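Local structure of adenylosuccinate lyase (4EEI) at residues L24-A29 with D99-L104. The protein probably catalyses the release of fumarate from adenylosuccinate and from the succinyl-carboxamide intermediate of purine synthesis, two steps of de novo AMP formation. Numbering follows the deposited sequence.
With EDO (1,2-ethanediol), chain P.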
# COMPACT_ATOMS: atom_id res chain seq x y z
N LEU B 24 -3.45 -23.46 -25.63
CA LEU B 24 -3.79 -24.29 -26.78
C LEU B 24 -5.22 -24.02 -27.25
O LEU B 24 -5.48 -23.93 -28.45
CB LEU B 24 -3.60 -25.77 -26.46
CG LEU B 24 -3.96 -26.70 -27.62
CD1 LEU B 24 -3.06 -26.44 -28.83
CD2 LEU B 24 -3.86 -28.16 -27.20
N GLU B 25 -6.15 -23.90 -26.30
CA GLU B 25 -7.54 -23.63 -26.64
C GLU B 25 -7.68 -22.30 -27.38
O GLU B 25 -8.43 -22.18 -28.35
CB GLU B 25 -8.42 -23.64 -25.38
CG GLU B 25 -9.90 -23.39 -25.68
CD GLU B 25 -10.77 -23.32 -24.43
OE1 GLU B 25 -10.29 -23.68 -23.33
OE2 GLU B 25 -11.94 -22.89 -24.55
N VAL B 26 -6.95 -21.29 -26.90
CA VAL B 26 -6.93 -19.98 -27.55
C VAL B 26 -6.30 -20.02 -28.95
O VAL B 26 -6.84 -19.42 -29.89
CB VAL B 26 -6.22 -18.95 -26.65
CG1 VAL B 26 -6.13 -17.61 -27.34
CG2 VAL B 26 -6.97 -18.83 -25.34
N GLU B 27 -5.17 -20.72 -29.09
CA GLU B 27 -4.54 -20.88 -30.40
C GLU B 27 -5.50 -21.54 -31.39
O GLU B 27 -5.53 -21.19 -32.57
CB GLU B 27 -3.28 -21.74 -30.31
CG GLU B 27 -2.09 -21.11 -29.58
CD GLU B 27 -1.25 -20.18 -30.46
OE1 GLU B 27 -1.71 -19.81 -31.57
OE2 GLU B 27 -0.13 -19.83 -30.05
N LEU B 28 -6.28 -22.50 -30.91
CA LEU B 28 -7.15 -23.26 -31.81
C LEU B 28 -8.41 -22.48 -32.13
O LEU B 28 -9.03 -22.71 -33.16
CB LEU B 28 -7.49 -24.62 -31.19
CG LEU B 28 -6.30 -25.55 -31.06
CD1 LEU B 28 -6.71 -26.87 -30.41
CD2 LEU B 28 -5.67 -25.78 -32.43
N ALA B 29 -8.78 -21.57 -31.24
CA ALA B 29 -9.93 -20.70 -31.51
C ALA B 29 -9.65 -19.77 -32.70
O ALA B 29 -10.48 -19.66 -33.61
CB ALA B 29 -10.30 -19.89 -30.27
N ASP B 99 -2.68 -13.49 -22.96
CA ASP B 99 -3.67 -12.72 -22.23
C ASP B 99 -5.07 -13.30 -22.38
O ASP B 99 -5.86 -13.27 -21.45
CB ASP B 99 -3.64 -11.24 -22.65
CG ASP B 99 -2.43 -10.49 -22.09
OD1 ASP B 99 -1.65 -11.08 -21.30
OD2 ASP B 99 -2.28 -9.29 -22.43
N SER B 100 -5.38 -13.83 -23.56
CA SER B 100 -6.68 -14.45 -23.76
C SER B 100 -6.79 -15.73 -22.94
O SER B 100 -7.83 -16.02 -22.34
CB SER B 100 -6.93 -14.72 -25.25
OG SER B 100 -7.03 -13.49 -25.95
N ALA B 101 -5.70 -16.49 -22.86
CA ALA B 101 -5.71 -17.71 -22.07
C ALA B 101 -5.75 -17.36 -20.59
O ALA B 101 -6.36 -18.07 -19.80
CB ALA B 101 -4.50 -18.58 -22.40
N LEU B 102 -5.10 -16.27 -20.21
CA LEU B 102 -5.11 -15.83 -18.82
C LEU B 102 -6.54 -15.49 -18.39
O LEU B 102 -6.93 -15.77 -17.26
CB LEU B 102 -4.21 -14.61 -18.64
CG LEU B 102 -4.16 -13.96 -17.26
CD1 LEU B 102 -3.72 -14.98 -16.22
CD2 LEU B 102 -3.19 -12.79 -17.29
N SER B 103 -7.31 -14.91 -19.30
CA SER B 103 -8.71 -14.61 -19.00
C SER B 103 -9.49 -15.88 -18.70
O SER B 103 -10.40 -15.87 -17.87
CB SER B 103 -9.39 -13.86 -20.14
OG SER B 103 -8.85 -12.56 -20.24
N LEU B 104 -9.16 -16.96 -19.40
CA LEU B 104 -9.83 -18.23 -19.17
C LEU B 104 -9.48 -18.79 -17.79
O LEU B 104 -10.34 -19.33 -17.09
CB LEU B 104 -9.49 -19.25 -20.27
CG LEU B 104 -9.72 -18.85 -21.73
CD1 LEU B 104 -9.42 -20.02 -22.66
CD2 LEU B 104 -11.13 -18.35 -21.96
C1 EDO P . -7.38 -10.54 -17.92
O1 EDO P . -7.60 -9.13 -18.06
C2 EDO P . -6.31 -11.02 -18.91
O2 EDO P . -6.74 -10.73 -20.24
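Val26 projects from helix 16-33 against Ser100, Ala101 and Leu104 of helix 94-131, one of the long helices of the mainly helical fumarase/aspartase (lyase 1) fold. The axes of segments 24-29 and 99-104 come within 9.0 Å, with 123° between their N-to-C directions, so the two run obliquely, nearer antiparallel than parallel. No hydrogen bond joins the two segments; side-chain packing carries the contact, and Val26 supplies most of the surface buried on segment 24-29.

The bond from CA to CB of Val26 is directed toward helix 94-131, and at CB the side chain forks. CG1 stands anti to its backbone N (chi1 177°) and meets the Ser100 side chain from the carbon side, 3.7 Å from Ser100 CB. The hydroxyl of that serine is engaged elsewhere: OG is hydrogen-bonded to Asp96 O of its own helix and to Gln179 N. CG2, anti to the carbonyl carbon of Val26, lies over the Ala101 backbone, 3.6 Å from Ala101 N. The same methyl touches Ala101 CB at 3.8 Å, and Leu104 CD1, from a residue three positions further along, approaches it too. CG2 therefore sits among three groups of the partner helix, which agrees with Val26 and Ala101 having the closest CA atoms, 6.1 Å apart.

Phe180 and Leu202 also touch Val26, so a loop and helix 192-202 add to its buried surroundings. The contact is near the active site without lining the nucleotide pocket: bound AMP is about 12 Å from the Ala101 side chain. At the more open edge, Glu25 extends its chain obliquely across Leu104. There the carboxylate's approach is through van der Waals contact, with Glu25 OE1 3.8 Å from methyl carbon Leu104 CD1.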